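Local coordinates for flagellar protein FlgA (Thermotoga maritima, PDB 3FRN) that probably acts in the periplasm as a chaperone for assembly of the P-ring of the flagellar basal body, at residues N144-K149 / E161-E166; I188-L193 / M203-P208; K32-L37 / R51-E56; V45-L50 / G61-R66. All blocks are in the same frame, centred on the assembly; numbering follows the deposited sequence. Where two conformers were deposited one is given.

Contacts 3 and 4 come first along the chain and share helix 47-53. Their segments alternate in sequence, their centres lie 11 Å apart, and they touch where Met35 CE packs 3.7 Å from Val45 CG2; both belong to the FlgA N-terminal region. Contacts 1 and 2 follow one after the other in the SAF region, with centres 15 Å apart, and meet through Leu148 and Leu193. The two pairs are well separated: contacts 2 and 3 have centres 49 Å apart, on opposite sides of the chain's centre. Contact 1 and contact 4 come no nearer than about 15 Å between nearest atoms, which fits a chain built of distinct modules.

Contact 1 of 4, residues N144-K149 / E161-E166; sequences NVVVLK and EDVRLE
The Arg164 guanidinium has the backbone O of Leu148 over one face, 3.9 Å from NH2, and the Glu166 carboxylate at its edge. Lys149 CG approaches the same group obliquely, 3.4 Å from NH1. In the edge pairing, NE gives a bond of 2.7 Å to Glu166 OE2; the oxygen lies 2° out of the guanidinium plane and accepts through its anti lone pair, so the salt bridge fixes the group's rotation. Arg164 CG stands between the backbone N and the carbonyl carbon (chi1 66°), where it meets Val147 O and Lys149 CG. Replacing Arg164 with an alanine would probably leave Glu166 OE2 without this charged mate and take away the guanidinium NH1 that lies against Lys149 CG, although Glu166 OE1 would keep its salt bridge to Arg168.

Val147 lies on the same face and crosses the Glu166 side chain at about a right angle, its CG1 3.9 Å from OE2. Val146 and Leu165 share the other face, and Val146 CG1 also reaches Val163 CG1 at 3.6 Å. Leu148 CD2 adds to that apolar patch, which Leu199 and Val184 extend.

Beneath the side chains, Val145 pairs with Glu166 and Val147 with Arg164, each through two backbone bonds. Lys149 N to Asp162 O, 2.7 Å, carries the ladder one step past the end of strand 144-148. The strand directions differ by 149°, giving a twisted antiparallel pair joined by a 14-residue connection, 149-162, without helix or strand: a beta hairpin with a long loop, within the SAF region.

Contact 2 of 4, residues I188-L193 / M203-P208; sequences ISRRYL and MVKDPP
Backbone hydrogen bonds join Ile188 to Lys205 in both directions, Ile188 N to Lys205 O being nearly straight at 175°. A third, Arg190 N to Met203 O at 2.7 Å, continues the pairing beyond the two-residue strands.

Among side-chain bonds, Ser189 OG donates to Arg191 O at 2.6 Å, in the carbonyl plane and on a lone pair. With OG anti to the backbone N (chi1 -175°), the hydroxyl is placed beside its own carbonyl carbon, toward the turn that follows. An alanine at Ser189 would probably leave Arg191 O without this donor and the turn less firmly held.

Apolar contacts flank the ladder. Ile188 CD1 reaches Pro208 CD at 3.7 Å, the two side chains crossing at about a right angle, and also meets Pro207 CA. Leu193 CD2 touches Met203 SD at 3.9 Å.

Between the cations the approach is through carbon: Lys205 CD lies over one face of the Arg190 guanidinium, with Val204 O at its edge, while Arg190 NE and Lys205 NZ stay 5.5 Å apart.

Around this small antiparallel pair, Ser189 is bonded through its backbone to Gly155 and Asp156 and Leu193 to Ile152, while Leu193 also packs against Leu148 of strand 132-148.

Contact 3 of 4, residues K32-L37 / R51-E56; sequences KNLMIL and RTKFPE
Lys32 lays its aliphatic chain beside the Phe54 ring, CG being 3.8 Å from CE1, and the two side chains run past each other in opposite directions. Its CD comes 4.2 Å from Lys53 CD, an oblique crossing of two lysine chains. The Lys32 chain is bent at chi2 and chi3, and its NZ stands 3.7 Å from Lys53 O, at the helix end.

Asn33 takes part through its backbone: its O receives a weak bond from Lys53 NZ at 3.3 Å.

Leu34 supplies the apolar centre. Its CG is anti to the backbone N (chi1 -170°), and chi2 of 62° sets CD1, which touches both Lys53 CG, at 3.6 Å, and Phe54 CE2, at 3.7 Å. The leucine crosses the phenylalanine at about a right angle. Lys53 CB itself lies 3.7 Å above one face of that ring, offset toward the rim. Beyond the pair, Leu34 also rests on Leu18 and Ile23, and Phe54 on Leu20.

Chemically, the join between the approach to strand 35-37 and the end of helix 47-53 is mainly a matter of hydrocarbon, with lysine methylenes serving as apolar surface. The like charges of Lys32 NZ and Lys53 NZ, 5.9 Å apart, would probably repel each other somewhat. The weak bond to Asn33 O would give Lys53 NZ some polar compensation.

Contact 4 of 4, residues V45-L50 / G61-R66; sequences VTRDLL and GPENVR
Arg47 reaches across to the carbonyls of 61-63 with the edge of its guanidinium. NH1 donates to Pro62 O at 2.6 Å with an N-H...O angle of 178°; the oxygen lies 1° out of the guanidinium plane, whereas the donor stands above the carbonyl plane, 55° out of it. NE adds a weak bond to Glu63 O, and Gly61 O is also near the edge, 3.2 Å from NH1. A bend at chi2 turns CD toward Glu63 O and starts the chain on this course. The Glu63 carboxylate meets the aliphatic part of Arg47, OE2 lying 3.4 Å from CG; its charge probably acts on the guanidinium only through space, with no N-H pointing at the oxygen.

Next to this grip, Thr46 and Asn64 lie side by side and point the same way, Thr46 CG2 being 3.4 Å from Asn64 ND2. A water ties the two segments together: it donates to Glu63 OE2 at 2.9 Å and accepts weaker bonds from Asn64 ND2 and Arg47 N.

Further out, Val45 and Val65 form an antiparallel hydrogen-bonded pair. Each N binds the other's O, 2.8 Å from Val45 N to Val65 O, and their CB atoms are 4.0 Å apart on a face that Ile23 also covers. Phe59 packs on Arg47, and Arg66 has a salt bridge to Glu42.

Thr46, the N-cap residue of helix 47-53, accepts a capping bond from Leu49 N through OG1 at 3.2 Å. The whole is an antiparallel strand pair, 42-45 with 65-69, that passes directly into a threonine-capped helix at the edge of the mixed sheet in the N-terminal region.

Contact 1 of 4, residues N144-K149 / E161-E166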
loop_
_atom_site.group_PDB
_atom_site.type_symbol
_atom_site.label_atom_id
_atom_site.label_comp_id
_atom_site.label_asym_id
_atom_site.label_seq_id
_atom_site.Cartn_x
_atom_site.Cartn_y
_atom_site.Cartn_z
ATOM N N ASN A 144 -6.184 0.950 6.783
ATOM C CA ASN A 144 -5.961 0.443 8.132
ATOM C C ASN A 144 -5.389 -0.966 8.109
ATOM O O ASN A 144 -6.031 -1.898 7.633
ATOM C CB ASN A 144 -7.246 0.488 8.953
ATOM C CG ASN A 144 -7.540 1.875 9.493
ATOM O OD1 ASN A 144 -6.973 2.295 10.504
ATOM N ND2 ASN A 144 -8.433 2.591 8.825
ATOM N N VAL A 145 -4.165 -1.104 8.610
ATOM C CA VAL A 145 -3.484 -2.395 8.638
ATOM C C VAL A 145 -3.266 -2.899 10.070
ATOM O O VAL A 145 -3.363 -2.139 11.029
ATOM C CB VAL A 145 -2.132 -2.359 7.877
ATOM C CG1 VAL A 145 -2.344 -2.035 6.402
ATOM C CG2 VAL A 145 -1.186 -1.375 8.521
ATOM N N VAL A 146 -2.973 -4.190 10.194
ATOM C CA VAL A 146 -2.764 -4.834 11.482
ATOM C C VAL A 146 -1.316 -4.650 11.943
ATOM O O VAL A 146 -0.377 -5.056 11.259
ATOM C CB VAL A 146 -3.150 -6.336 11.413
ATOM C CG1 VAL A 146 -2.625 -7.096 12.612
ATOM C CG2 VAL A 146 -4.662 -6.488 11.310
ATOM N N VAL A 147 -1.151 -4.026 13.107
ATOM C CA VAL A 147 0.167 -3.706 13.653
ATOM C C VAL A 147 0.302 -4.327 15.047
ATOM O O VAL A 147 -0.665 -4.364 15.808
ATOM C CB VAL A 147 0.388 -2.161 13.696
ATOM C CG1 VAL A 147 1.607 -1.776 14.532
ATOM C CG2 VAL A 147 0.523 -1.598 12.284
ATOM N N LEU A 148 1.495 -4.821 15.369
ATOM C CA LEU A 148 1.758 -5.449 16.672
ATOM C C LEU A 148 1.700 -4.509 17.880
ATOM O O LEU A 148 2.320 -3.438 17.884
ATOM C CB LEU A 148 3.099 -6.186 16.647
ATOM C CG LEU A 148 3.107 -7.525 15.896
ATOM C CD1 LEU A 148 4.459 -8.183 16.028
ATOM C CD2 LEU A 148 2.020 -8.462 16.409
ATOM N N LYS A 149 0.946 -4.926 18.900
ATOM C CA LYS A 149 0.921 -4.250 20.207
ATOM C C LYS A 149 2.095 -4.678 21.081
ATOM O O LYS A 149 2.523 -3.926 21.949
ATOM C CB LYS A 149 -0.371 -4.563 20.975
ATOM C CG LYS A 149 -1.587 -3.768 20.549
ATOM C CD LYS A 149 -2.865 -4.511 20.905
ATOM C CE LYS A 149 -3.455 -4.077 22.215
ATOM N NZ LYS A 149 -4.761 -4.763 22.426
ATOM N N GLU A 161 -5.273 -9.774 21.467
ATOM C CA GLU A 161 -4.527 -8.925 22.389
ATOM C C GLU A 161 -3.157 -8.524 21.845
ATOM O O GLU A 161 -2.534 -7.587 22.344
ATOM C CB GLU A 161 -4.358 -9.640 23.732
ATOM C CG GLU A 161 -4.471 -8.721 24.933
ATOM C CD GLU A 161 -5.888 -8.205 25.144
ATOM O OE1 GLU A 161 -6.043 -7.070 25.647
ATOM O OE2 GLU A 161 -6.849 -8.933 24.809
ATOM N N ASP A 162 -2.690 -9.240 20.828
ATOM C CA ASP A 162 -1.363 -8.998 20.286
ATOM C C ASP A 162 -1.382 -7.875 19.257
ATOM O O ASP A 162 -0.351 -7.263 18.973
ATOM C CB ASP A 162 -0.794 -10.279 19.661
ATOM C CG ASP A 162 -0.777 -11.465 20.630
ATOM O OD1 ASP A 162 -1.068 -11.281 21.834
ATOM O OD2 ASP A 162 -0.467 -12.590 20.183
ATOM N N VAL A 163 -2.555 -7.605 18.692
ATOM C CA VAL A 163 -2.634 -6.723 17.532
ATOM C C VAL A 163 -3.613 -5.559 17.673
ATOM O O VAL A 163 -4.634 -5.657 18.362
ATOM C CB VAL A 163 -2.935 -7.511 16.220
ATOM C CG1 VAL A 163 -1.768 -8.423 15.849
ATOM C CG2 VAL A 163 -4.227 -8.311 16.337
ATOM N N ARG A 164 -3.269 -4.452 17.024
ATOM C CA ARG A 164 -4.180 -3.334 16.857
ATOM C C ARG A 164 -4.216 -2.933 15.384
ATOM O O ARG A 164 -3.463 -3.461 14.564
ATOM C CB ARG A 164 -3.763 -2.144 17.731
ATOM C CG ARG A 164 -2.443 -1.510 17.331
ATOM C CD ARG A 164 -2.155 -0.238 18.104
ATOM N NE ARG A 164 -0.776 0.186 17.878
ATOM C CZ ARG A 164 0.249 -0.133 18.663
ATOM N NH1 ARG A 164 0.053 -0.865 19.751
ATOM N NH2 ARG A 164 1.470 0.291 18.367
ATOM N N LEU A 165 -5.099 -1.996 15.065
ATOM C CA LEU A 165 -5.272 -1.510 13.712
ATOM C C LEU A 165 -4.670 -0.107 13.616
ATOM O O LEU A 165 -4.876 0.727 14.503
ATOM C CB LEU A 165 -6.761 -1.486 13.378
ATOM C CG LEU A 165 -7.236 -1.911 11.991
ATOM C CD1 LEU A 165 -7.142 -3.423 11.795
ATOM C CD2 LEU A 165 -8.663 -1.438 11.798
ATOM N N GLU A 166 -3.902 0.137 12.559
ATOM C CA GLU A 166 -3.289 1.446 12.308
ATOM C C GLU A 166 -3.364 1.803 10.830
ATOM O O GLU A 166 -3.243 0.924 9.974
ATOM C CB GLU A 166 -1.822 1.450 12.737
ATOM C CG GLU A 166 -1.588 1.481 14.241
ATOM C CD GLU A 166 -0.145 1.779 14.595
ATOM O OE1 GLU A 166 0.619 2.184 13.691
ATOM O OE2 GLU A 166 0.228 1.617 15.776
#

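Contact 2 of 4, residues I188-L193 / M203-P208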
loop_
_atom_site.group_PDB
_atom_site.type_symbol
_atom_site.label_atom_id
_atom_site.label_comp_id
_atom_site.label_asym_id
_atom_site.label_seq_id
_atom_site.Cartn_x
_atom_site.Cartn_y
_atom_site.Cartn_z
ATOM N N ILE A 188 0.146 -18.484 13.170
ATOM C CA ILE A 188 1.348 -18.794 13.925
ATOM C C ILE A 188 2.511 -17.985 13.346
ATOM O O ILE A 188 2.776 -18.048 12.154
ATOM C CB ILE A 188 1.624 -20.330 13.883
ATOM C CG1 ILE A 188 0.525 -21.071 14.652
ATOM C CG2 ILE A 188 2.994 -20.676 14.453
ATOM C CD1 ILE A 188 0.493 -22.549 14.411
ATOM N N SER A 189 3.182 -17.217 14.194
ATOM C CA SER A 189 4.325 -16.416 13.781
ATOM C C SER A 189 5.504 -17.270 13.309
ATOM O O SER A 189 5.899 -18.224 13.974
ATOM C CB SER A 189 4.786 -15.535 14.936
ATOM O OG SER A 189 5.823 -14.666 14.509
ATOM N N ARG A 190 6.074 -16.912 12.164
ATOM C CA ARG A 190 7.259 -17.601 11.665
ATOM C C ARG A 190 8.515 -16.963 12.245
ATOM O O ARG A 190 9.620 -17.480 12.072
ATOM C CB ARG A 190 7.311 -17.572 10.133
ATOM C CG ARG A 190 6.135 -18.260 9.436
ATOM C CD ARG A 190 6.175 -18.053 7.930
ATOM N NE ARG A 190 6.826 -19.168 7.250
ATOM C CZ ARG A 190 6.206 -20.009 6.425
ATOM N NH1 ARG A 190 6.881 -20.998 5.858
ATOM N NH2 ARG A 190 4.915 -19.861 6.157
ATOM N N ARG A 191 8.352 -15.829 12.923
ATOM C CA ARG A 191 9.509 -15.092 13.434
ATOM C C ARG A 191 9.330 -14.347 14.759
ATOM O O ARG A 191 8.212 -14.177 15.271
ATOM C CB ARG A 191 10.101 -14.147 12.369
ATOM C CG ARG A 191 9.125 -13.558 11.379
ATOM C CD ARG A 191 9.880 -12.980 10.192
ATOM N NE ARG A 191 10.758 -13.980 9.585
ATOM C CZ ARG A 191 10.414 -14.772 8.572
ATOM N NH1 ARG A 191 9.205 -14.686 8.025
ATOM N NH2 ARG A 191 11.285 -15.653 8.097
ATOM N N TYR A 192 10.465 -13.925 15.309
ATOM C CA TYR A 192 10.477 -12.985 16.407
ATOM C C TYR A 192 10.304 -11.573 15.852
ATOM O O TYR A 192 11.169 -11.053 15.139
ATOM C CB TYR A 192 11.773 -13.105 17.213
ATOM C CG TYR A 192 11.937 -12.028 18.262
ATOM C CD1 TYR A 192 12.759 -10.928 18.036
ATOM C CD2 TYR A 192 11.267 -12.108 19.481
ATOM C CE1 TYR A 192 12.915 -9.936 18.994
ATOM C CE2 TYR A 192 11.411 -11.121 20.445
ATOM C CZ TYR A 192 12.237 -10.039 20.195
ATOM O OH TYR A 192 12.390 -9.060 21.148
ATOM N N LEU A 193 9.177 -10.961 16.186
ATOM C CA LEU A 193 8.861 -9.615 15.736
ATOM C C LEU A 193 8.727 -8.704 16.949
ATOM O O LEU A 193 8.330 -9.149 18.026
ATOM C CB LEU A 193 7.558 -9.631 14.924
ATOM C CG LEU A 193 7.533 -9.879 13.410
ATOM C CD1 LEU A 193 8.910 -10.145 12.811
ATOM C CD2 LEU A 193 6.555 -10.996 13.056
ATOM N N MET A 203 5.053 -13.453 7.129
ATOM C CA MET A 203 5.620 -13.568 8.474
ATOM C C MET A 203 4.887 -14.573 9.340
ATOM O O MET A 203 5.337 -14.923 10.437
ATOM C CB MET A 203 5.609 -12.207 9.157
ATOM C CG MET A 203 6.308 -11.144 8.348
ATOM S SD MET A 203 6.834 -9.755 9.330
ATOM C CE MET A 203 5.296 -9.050 9.772
ATOM N N VAL A 204 3.748 -15.030 8.837
ATOM C CA VAL A 204 2.871 -15.894 9.597
ATOM C C VAL A 204 2.548 -17.131 8.777
ATOM O O VAL A 204 2.749 -17.155 7.565
ATOM C CB VAL A 204 1.558 -15.161 10.004
ATOM C CG1 VAL A 204 1.852 -13.959 10.886
ATOM C CG2 VAL A 204 0.753 -14.742 8.784
ATOM N N LYS A 205 2.068 -18.169 9.447
ATOM C CA LYS A 205 1.568 -19.336 8.743
ATOM C C LYS A 205 0.306 -19.805 9.414
ATOM O O LYS A 205 0.060 -19.487 10.577
ATOM C CB LYS A 205 2.614 -20.455 8.685
ATOM C CG LYS A 205 3.027 -21.039 10.014
ATOM C CD LYS A 205 3.995 -22.180 9.798
ATOM C CE LYS A 205 4.597 -22.637 11.108
ATOM N NZ LYS A 205 5.948 -23.231 10.898
ATOM N N ASP A 206 -0.496 -20.551 8.668
ATOM C CA ASP A 206 -1.738 -21.100 9.179
ATOM C C ASP A 206 -1.477 -22.162 10.248
ATOM O O ASP A 206 -0.416 -22.792 10.250
ATOM C CB ASP A 206 -2.554 -21.671 8.020
ATOM C CG ASP A 206 -3.171 -20.586 7.151
ATOM O OD1 ASP A 206 -4.395 -20.357 7.271
ATOM O OD2 ASP A 206 -2.438 -19.955 6.356
ATOM N N PRO A 207 -2.427 -22.341 11.187
ATOM C CA PRO A 207 -2.341 -23.457 12.137
ATOM C C PRO A 207 -2.424 -24.812 11.424
ATOM O O PRO A 207 -3.121 -24.927 10.410
ATOM C CB PRO A 207 -3.563 -23.246 13.037
ATOM C CG PRO A 207 -4.502 -22.409 12.228
ATOM C CD PRO A 207 -3.616 -21.506 11.429
ATOM N N PRO A 208 -1.691 -25.823 11.924
ATOM C CA PRO A 208 -1.664 -27.155 11.294
ATOM C C PRO A 208 -2.977 -27.888 11.486
ATOM O O PRO A 208 -3.668 -27.646 12.469
ATOM C CB PRO A 208 -0.536 -27.882 12.035
ATOM C CG PRO A 208 0.214 -26.824 12.777
ATOM C CD PRO A 208 -0.802 -25.767 13.095
#

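Contact 3 of 4, residues K32-L37 / R51-E56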
loop_
_atom_site.group_PDB
_atom_site.type_symbol
_atom_site.label_atom_id
_atom_site.label_comp_id
_atom_site.label_asym_id
_atom_site.label_seq_id
_atom_site.Cartn_x
_atom_site.Cartn_y
_atom_site.Cartn_z
ATOM N N LYS A 32 7.097 33.192 -11.887
ATOM C CA LYS A 32 7.550 31.899 -12.391
ATOM C C LYS A 32 6.519 30.792 -12.174
ATOM O O LYS A 32 5.872 30.715 -11.124
ATOM C CB LYS A 32 8.933 31.520 -11.846
ATOM C CG LYS A 32 8.958 30.518 -10.713
ATOM C CD LYS A 32 10.120 29.547 -10.882
ATOM C CE LYS A 32 11.460 30.271 -10.919
ATOM N NZ LYS A 32 12.564 29.377 -11.359
ATOM N N ASN A 33 6.371 29.958 -13.201
ATOM C CA ASN A 33 5.427 28.842 -13.208
ATOM C C ASN A 33 5.905 27.723 -12.289
ATOM O O ASN A 33 6.990 27.173 -12.471
ATOM C CB ASN A 33 5.219 28.353 -14.654
ATOM C CG ASN A 33 4.567 26.965 -14.743
ATOM O OD1 ASN A 33 5.013 26.119 -15.519
ATOM N ND2 ASN A 33 3.509 26.737 -13.969
ATOM N N LEU A 34 5.089 27.412 -11.288
ATOM C CA LEU A 34 5.416 26.367 -10.331
ATOM C C LEU A 34 4.809 25.040 -10.774
ATOM O O LEU A 34 5.507 24.030 -10.860
ATOM C CB LEU A 34 4.916 26.755 -8.935
ATOM C CG LEU A 34 5.325 25.955 -7.694
ATOM C CD1 LEU A 34 6.822 26.004 -7.477
ATOM C CD2 LEU A 34 4.611 26.513 -6.486
ATOM N N MET A 35 3.506 25.053 -11.048
ATOM C CA MET A 35 2.781 23.868 -11.507
ATOM C C MET A 35 1.770 24.265 -12.578
ATOM O O MET A 35 1.305 25.406 -12.605
ATOM C CB MET A 35 2.017 23.202 -10.347
ATOM C CG MET A 35 2.863 22.698 -9.171
ATOM S SD MET A 35 3.149 20.916 -9.100
ATOM C CE MET A 35 2.760 20.649 -7.389
ATOM N N ILE A 36 1.456 23.320 -13.463
ATOM C CA ILE A 36 0.365 23.458 -14.427
ATOM C C ILE A 36 -0.857 22.801 -13.810
ATOM O O ILE A 36 -0.878 21.594 -13.634
ATOM C CB ILE A 36 0.693 22.748 -15.778
ATOM C CG1 ILE A 36 2.017 23.255 -16.359
ATOM C CG2 ILE A 36 -0.444 22.924 -16.790
ATOM C CD1 ILE A 36 2.062 24.752 -16.585
ATOM N N LEU A 37 -1.870 23.594 -13.484
ATOM C CA LEU A 37 -3.028 23.093 -12.763
ATOM C C LEU A 37 -4.134 22.625 -13.721
ATOM O O LEU A 37 -4.678 23.424 -14.476
ATOM C CB LEU A 37 -3.549 24.205 -11.853
ATOM C CG LEU A 37 -3.160 24.329 -10.377
ATOM C CD1 LEU A 37 -1.774 23.854 -10.048
ATOM C CD2 LEU A 37 -3.357 25.771 -9.944
ATOM N N ARG A 51 12.696 23.525 -3.122
ATOM C CA ARG A 51 14.164 23.634 -3.078
ATOM C C ARG A 51 14.720 23.792 -4.497
ATOM O O ARG A 51 15.731 24.458 -4.704
ATOM C CB ARG A 51 14.788 22.412 -2.376
ATOM C CG ARG A 51 16.324 22.451 -2.240
ATOM C CD ARG A 51 16.887 21.085 -1.794
ATOM N NE ARG A 51 18.375 21.036 -1.817
ATOM C CZ ARG A 51 19.101 19.915 -1.650
ATOM N NH1 ARG A 51 18.482 18.742 -1.449
ATOM N NH2 ARG A 51 20.448 19.958 -1.688
ATOM N N THR A 52 14.040 23.189 -5.472
ATOM C CA THR A 52 14.430 23.278 -6.879
ATOM C C THR A 52 14.068 24.628 -7.496
ATOM O O THR A 52 14.909 25.270 -8.137
ATOM C CB THR A 52 13.769 22.168 -7.720
ATOM O OG1 THR A 52 13.838 20.925 -7.014
ATOM C CG2 THR A 52 14.474 22.021 -9.066
ATOM N N LYS A 53 12.819 25.046 -7.308
ATOM C CA LYS A 53 12.310 26.283 -7.894
ATOM C C LYS A 53 12.866 27.513 -7.191
ATOM O O LYS A 53 13.401 28.418 -7.836
ATOM C CB LYS A 53 10.779 26.307 -7.858
ATOM C CG LYS A 53 10.109 25.190 -8.641
ATOM C CD LYS A 53 10.099 25.441 -10.137
ATOM C CE LYS A 53 9.048 24.562 -10.816
ATOM N NZ LYS A 53 9.139 24.674 -12.295
ATOM N N PHE A 54 12.753 27.538 -5.865
ATOM C CA PHE A 54 13.278 28.655 -5.074
ATOM C C PHE A 54 14.278 28.181 -4.018
ATOM O O PHE A 54 13.924 28.053 -2.845
ATOM C CB PHE A 54 12.133 29.423 -4.400
ATOM C CG PHE A 54 10.892 29.523 -5.240
ATOM C CD1 PHE A 54 10.792 30.483 -6.239
ATOM C CD2 PHE A 54 9.822 28.656 -5.031
ATOM C CE1 PHE A 54 9.651 30.580 -7.018
ATOM C CE2 PHE A 54 8.674 28.740 -5.806
ATOM C CZ PHE A 54 8.584 29.704 -6.801
ATOM N N PRO A 55 15.534 27.918 -4.426
ATOM C CA PRO A 55 16.558 27.462 -3.485
ATOM C C PRO A 55 17.065 28.572 -2.568
ATOM O O PRO A 55 17.778 28.298 -1.601
ATOM C CB PRO A 55 17.688 27.004 -4.408
ATOM C CG PRO A 55 17.535 27.840 -5.623
ATOM C CD PRO A 55 16.060 28.021 -5.800
ATOM N N GLU A 56 16.698 29.811 -2.882
ATOM C CA GLU A 56 17.159 30.985 -2.147
ATOM C C GLU A 56 16.293 31.295 -0.926
ATOM O O GLU A 56 16.718 32.028 -0.035
ATOM C CB GLU A 56 17.254 32.207 -3.075
ATOM C CG GLU A 56 16.008 32.480 -3.933
ATOM C CD GLU A 56 15.963 31.668 -5.224
ATOM O OE1 GLU A 56 17.026 31.200 -5.684
ATOM O OE2 GLU A 56 14.861 31.500 -5.784
#

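Contact 4 of 4, residues V45-L50 / G61-R66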
loop_
_atom_site.group_PDB
_atom_site.type_symbol
_atom_site.label_atom_id
_atom_site.label_comp_id
_atom_site.label_asym_id
_atom_site.label_seq_id
_atom_site.Cartn_x
_atom_site.Cartn_y
_atom_site.Cartn_z
ATOM N N VAL A 45 2.383 20.084 -3.381
ATOM C CA VAL A 45 3.607 20.864 -3.506
ATOM C C VAL A 45 4.570 20.436 -2.410
ATOM O O VAL A 45 4.296 20.628 -1.223
ATOM C CB VAL A 45 3.368 22.377 -3.395
ATOM C CG1 VAL A 45 4.698 23.126 -3.475
ATOM C CG2 VAL A 45 2.443 22.858 -4.481
ATOM N N THR A 46 5.695 19.861 -2.817
ATOM C CA THR A 46 6.676 19.331 -1.879
ATOM C C THR A 46 7.822 20.304 -1.620
ATOM O O THR A 46 8.010 21.267 -2.367
ATOM C CB THR A 46 7.276 18.028 -2.412
ATOM O OG1 THR A 46 7.852 18.270 -3.702
ATOM C CG2 THR A 46 6.203 16.962 -2.535
ATOM N N ARG A 47 8.593 20.028 -0.566
ATOM C CA ARG A 47 9.774 20.808 -0.214
ATOM C C ARG A 47 10.872 20.632 -1.247
ATOM O O ARG A 47 11.665 21.549 -1.479
ATOM C CB ARG A 47 10.314 20.387 1.155
ATOM C CG ARG A 47 9.342 20.565 2.292
ATOM C CD ARG A 47 8.872 21.996 2.367
ATOM N NE ARG A 47 7.915 22.186 3.447
ATOM C CZ ARG A 47 8.204 22.725 4.622
ATOM N NH1 ARG A 47 7.254 22.855 5.536
ATOM N NH2 ARG A 47 9.439 23.130 4.886
ATOM N N ASP A 48 10.924 19.442 -1.843
ATOM C CA ASP A 48 11.891 19.135 -2.896
ATOM C C ASP A 48 11.595 19.934 -4.169
ATOM O O ASP A 48 12.512 20.307 -4.896
ATOM C CB ASP A 48 11.904 17.635 -3.192
ATOM C CG ASP A 48 13.230 17.156 -3.775
ATOM O OD1 ASP A 48 13.203 16.154 -4.523
ATOM O OD2 ASP A 48 14.292 17.763 -3.481
ATOM N N LEU A 49 10.315 20.191 -4.431
ATOM C CA LEU A 49 9.923 21.081 -5.521
ATOM C C LEU A 49 10.350 22.512 -5.207
ATOM O O LEU A 49 10.915 23.208 -6.061
ATOM C CB LEU A 49 8.410 21.025 -5.762
ATOM C CG LEU A 49 7.936 21.717 -7.046
ATOM C CD1 LEU A 49 8.513 21.020 -8.275
ATOM C CD2 LEU A 49 6.430 21.772 -7.126
ATOM N N LEU A 50 10.111 22.933 -3.969
ATOM C CA LEU A 50 10.425 24.295 -3.560
ATOM C C LEU A 50 11.923 24.548 -3.487
ATOM O O LEU A 50 12.369 25.654 -3.779
ATOM C CB LEU A 50 9.727 24.652 -2.243
ATOM C CG LEU A 50 8.193 24.768 -2.325
ATOM C CD1 LEU A 50 7.547 24.764 -0.934
ATOM C CD2 LEU A 50 7.764 26.006 -3.120
ATOM N N GLY A 61 5.950 25.615 7.901
ATOM C CA GLY A 61 4.566 25.172 7.793
ATOM C C GLY A 61 4.458 23.667 7.643
ATOM O O GLY A 61 5.335 22.931 8.117
ATOM N N PRO A 62 3.382 23.200 6.979
ATOM C CA PRO A 62 3.146 21.793 6.660
ATOM C C PRO A 62 4.196 21.243 5.699
ATOM O O PRO A 62 4.840 22.008 4.976
ATOM C CB PRO A 62 1.775 21.813 5.971
ATOM C CG PRO A 62 1.631 23.201 5.456
ATOM C CD PRO A 62 2.294 24.058 6.481
ATOM N N GLU A 63 4.352 19.924 5.695
ATOM C CA GLU A 63 5.331 19.251 4.848
ATOM C C GLU A 63 5.075 19.538 3.373
ATOM O O GLU A 63 5.995 19.859 2.618
ATOM C CB GLU A 63 5.278 17.744 5.096
ATOM C CG GLU A 63 6.387 16.973 4.420
ATOM C CD GLU A 63 7.754 17.379 4.932
ATOM O OE1 GLU A 63 7.986 17.290 6.159
ATOM O OE2 GLU A 63 8.594 17.781 4.104
ATOM N N ASN A 64 3.810 19.414 2.988
ATOM C CA ASN A 64 3.358 19.638 1.629
ATOM C C ASN A 64 2.126 20.532 1.625
ATOM O O ASN A 64 1.398 20.610 2.620
ATOM C CB ASN A 64 2.984 18.307 0.966
ATOM C CG ASN A 64 4.014 17.217 1.209
ATOM O OD1 ASN A 64 3.729 16.217 1.873
ATOM N ND2 ASN A 64 5.220 17.405 0.678
ATOM N N VAL A 65 1.892 21.198 0.498
ATOM C CA VAL A 65 0.647 21.932 0.282
ATOM C C VAL A 65 -0.238 21.092 -0.626
ATOM O O VAL A 65 0.206 20.664 -1.689
ATOM C CB VAL A 65 0.899 23.310 -0.379
ATOM C CG1 VAL A 65 -0.400 24.088 -0.516
ATOM C CG2 VAL A 65 1.918 24.115 0.433
ATOM N N ARG A 66 -1.481 20.863 -0.209
ATOM C CA ARG A 66 -2.427 20.062 -0.984
ATOM C C ARG A 66 -3.430 20.924 -1.764
ATOM O O ARG A 66 -4.238 21.638 -1.179
ATOM C CB ARG A 66 -3.146 19.052 -0.076
ATOM C CG ARG A 66 -4.266 18.273 -0.758
ATOM C CD ARG A 66 -4.608 17.019 0.021
ATOM N NE ARG A 66 -5.523 16.137 -0.705
ATOM C CZ ARG A 66 -5.886 14.926 -0.285
ATOM N NH1 ARG A 66 -5.409 14.436 0.858
ATOM N NH2 ARG A 66 -6.723 14.199 -1.015
HETATM O O HOH W 1 7.809 17.357 1.296
#